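PDB 6Q1S: probable amino acid aminotransferase from Mycobacterium tuberculosis, which belongs to the class IV aminotransferase family and binds 4'-deoxy-4'-aminopyridoxal-5'-phosphate in a pocket within the chain. Local coordinates for residues A48-L53 / R69-V74. Residues are numbered along the deposited sequence; the frame is centred on the assembly and turned at random.
With PMP (4'-deoxy-4'-aminopyridoxal-5'-phosphate), chain G.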
# COMPACT_ATOMS: atom_id res chain seq x y z
N ALA B 48 4.56 -13.39 -19.67
CA ALA B 48 3.34 -13.24 -18.87
C ALA B 48 3.55 -12.27 -17.72
O ALA B 48 2.60 -11.59 -17.30
CB ALA B 48 2.88 -14.60 -18.34
N HIS B 49 4.77 -12.19 -17.19
CA HIS B 49 5.04 -11.22 -16.13
C HIS B 49 5.22 -9.82 -16.68
O HIS B 49 4.82 -8.84 -16.04
CB HIS B 49 6.28 -11.65 -15.34
CG HIS B 49 6.02 -12.78 -14.38
ND1 HIS B 49 6.13 -14.10 -14.75
CD2 HIS B 49 5.67 -12.77 -13.07
CE1 HIS B 49 5.85 -14.87 -13.71
NE2 HIS B 49 5.57 -14.09 -12.68
N LEU B 50 5.80 -9.69 -17.88
CA LEU B 50 5.93 -8.39 -18.51
C LEU B 50 4.61 -7.91 -19.10
O LEU B 50 4.41 -6.70 -19.25
CB LEU B 50 7.01 -8.42 -19.59
CG LEU B 50 8.45 -8.67 -19.15
CD1 LEU B 50 9.35 -8.82 -20.36
CD2 LEU B 50 8.95 -7.56 -18.24
N GLN B 51 3.72 -8.83 -19.46
CA GLN B 51 2.39 -8.43 -19.91
C GLN B 51 1.59 -7.85 -18.76
O GLN B 51 0.94 -6.80 -18.91
CB GLN B 51 1.67 -9.63 -20.53
CG GLN B 51 2.08 -9.91 -21.97
CD GLN B 51 1.42 -11.15 -22.53
OE1 GLN B 51 0.66 -11.84 -21.84
NE2 GLN B 51 1.70 -11.45 -23.80
N ARG B 52 1.61 -8.51 -17.61
CA ARG B 52 0.93 -7.98 -16.43
C ARG B 52 1.62 -6.72 -15.92
O ARG B 52 0.96 -5.81 -15.42
CB ARG B 52 0.88 -9.04 -15.34
CG ARG B 52 0.17 -8.61 -14.07
CD ARG B 52 -0.12 -9.81 -13.20
NE ARG B 52 1.04 -10.18 -12.40
CZ ARG B 52 1.12 -11.29 -11.67
NH1 ARG B 52 0.10 -12.14 -11.64
NH2 ARG B 52 2.22 -11.55 -10.98
N LEU B 53 2.95 -6.66 -16.04
CA LEU B 53 3.67 -5.44 -15.67
C LEU B 53 3.24 -4.27 -16.54
O LEU B 53 3.10 -3.14 -16.05
CB LEU B 53 5.18 -5.66 -15.79
CG LEU B 53 6.06 -4.48 -15.38
CD1 LEU B 53 6.05 -4.31 -13.87
CD2 LEU B 53 7.47 -4.67 -15.90
N ARG B 69 13.86 -3.39 -23.28
CA ARG B 69 14.81 -3.01 -22.24
C ARG B 69 14.67 -3.89 -21.01
O ARG B 69 15.67 -4.24 -20.37
CB ARG B 69 14.61 -1.53 -21.89
CG ARG B 69 15.86 -0.79 -21.45
CD ARG B 69 15.86 0.63 -22.01
NE ARG B 69 16.85 1.50 -21.38
CZ ARG B 69 16.56 2.42 -20.47
NH1 ARG B 69 15.31 2.60 -20.08
NH2 ARG B 69 17.53 3.17 -19.95
N TRP B 70 13.44 -4.25 -20.65
CA TRP B 70 13.22 -5.13 -19.51
C TRP B 70 13.72 -6.55 -19.79
O TRP B 70 14.26 -7.21 -18.89
CB TRP B 70 11.74 -5.15 -19.12
CG TRP B 70 11.34 -3.99 -18.27
CD1 TRP B 70 10.64 -2.88 -18.66
CD2 TRP B 70 11.63 -3.80 -16.88
NE1 TRP B 70 10.47 -2.03 -17.60
CE2 TRP B 70 11.07 -2.57 -16.49
CE3 TRP B 70 12.30 -4.56 -15.92
CZ2 TRP B 70 11.16 -2.08 -15.19
CZ3 TRP B 70 12.39 -4.07 -14.63
CH2 TRP B 70 11.83 -2.84 -14.28
N ARG B 71 13.54 -7.04 -21.02
CA ARG B 71 13.99 -8.39 -21.33
C ARG B 71 15.51 -8.52 -21.26
O ARG B 71 16.03 -9.60 -20.96
CB ARG B 71 13.49 -8.83 -22.71
CG ARG B 71 12.01 -9.17 -22.76
CD ARG B 71 11.64 -9.84 -24.08
NE ARG B 71 11.19 -8.89 -25.09
CZ ARG B 71 9.91 -8.66 -25.38
NH1 ARG B 71 8.96 -9.31 -24.74
NH2 ARG B 71 9.59 -7.79 -26.33
N ARG B 72 16.24 -7.45 -21.57
CA ARG B 72 17.69 -7.51 -21.46
C ARG B 72 18.14 -7.52 -20.00
O ARG B 72 19.06 -8.26 -19.64
CB ARG B 72 18.34 -6.35 -22.21
CG ARG B 72 19.86 -6.40 -22.23
CD ARG B 72 20.43 -5.23 -23.00
NE ARG B 72 20.06 -3.95 -22.40
CZ ARG B 72 20.17 -2.78 -23.02
NH1 ARG B 72 20.64 -2.73 -24.26
NH2 ARG B 72 19.80 -1.67 -22.40
N ALA B 73 17.52 -6.68 -19.16
CA ALA B 73 17.89 -6.65 -17.75
C ALA B 73 17.62 -7.98 -17.07
O ALA B 73 18.41 -8.43 -16.24
CB ALA B 73 17.15 -5.51 -17.05
N VAL B 74 16.50 -8.63 -17.41
CA VAL B 74 16.20 -9.94 -16.83
C VAL B 74 17.17 -10.99 -17.37
O VAL B 74 17.62 -11.87 -16.62
CB VAL B 74 14.73 -10.33 -17.06
CG1 VAL B 74 13.81 -9.25 -16.52
CG2 VAL B 74 14.43 -10.59 -18.52
N1 PMP G . -2.48 -12.48 -5.69
C2 PMP G . -1.66 -11.57 -5.10
C2A PMP G . -2.24 -10.47 -4.26
C3 PMP G . -0.19 -11.67 -5.29
O3 PMP G . 0.65 -10.77 -4.71
C4 PMP G . 0.32 -12.78 -6.13
C4A PMP G . 1.80 -12.96 -6.37
N4A PMP G . 2.48 -13.21 -5.09
C5 PMP G . -0.69 -13.70 -6.71
C6 PMP G . -2.04 -13.49 -6.45
C5A PMP G . -0.24 -14.85 -7.58
O4P PMP G . 0.33 -14.35 -8.78
P PMP G . 1.51 -15.15 -9.53
O1P PMP G . 2.68 -15.27 -8.59
O2P PMP G . 1.00 -16.53 -9.90
O3P PMP G . 1.91 -14.40 -10.78
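Two helices packed on one antiparallel sheet meet here, through Leu50 and Leu53 of helix 46-59 and Trp70 and Arg71 of helix 67-84. Their short segments run 11.5 Å apart at closest approach, with N-to-C directions 135° apart. No hydrogen bond links the two segments; the contact is made by side chains.

Leu50 spreads its two methyls over two neighbours. Leu50 CD2 rests on Trp70 CB at 3.8 Å. Leu50 CD1 meets the aliphatic part of Arg71, 3.6 Å from Arg71 CG. With chi1 at -178°, the Leu53 side chain runs toward helix 67-84 and lays CD2 over one face of the Trp70 indole. This CH-pi contact places Leu53 CD2 4.2 Å from the centroid of the Trp70 five-membered ring, 10° off the ring normal.

The sheet beneath belongs to the N-terminal part of the class IV aminotransferase fold. Leu93 lies under both helices, touching Leu50, Trp70 and Val74. Val109 adds to the floor under Trp70. The chain of Arg71 bends at chi3, and its NH1 forms a salt bridge with Glu47, a further link between the helices.

On the side facing PMP, Arg52 binds the phosphate. Arg52 NH2 donates to PMP O3P at 2.9 Å, and Arg52 NH1 makes a weak bond to the same oxygen at 3.0 Å. The phosphorus lies in the guanidinium plane, at its edge. A salt bridge from NE to Glu34 helps fix the group's rotation. His49 is gripped at both ring nitrogens, ND1 by Leu45 O and NE2 by Ser255 OG, which also bonds PMP.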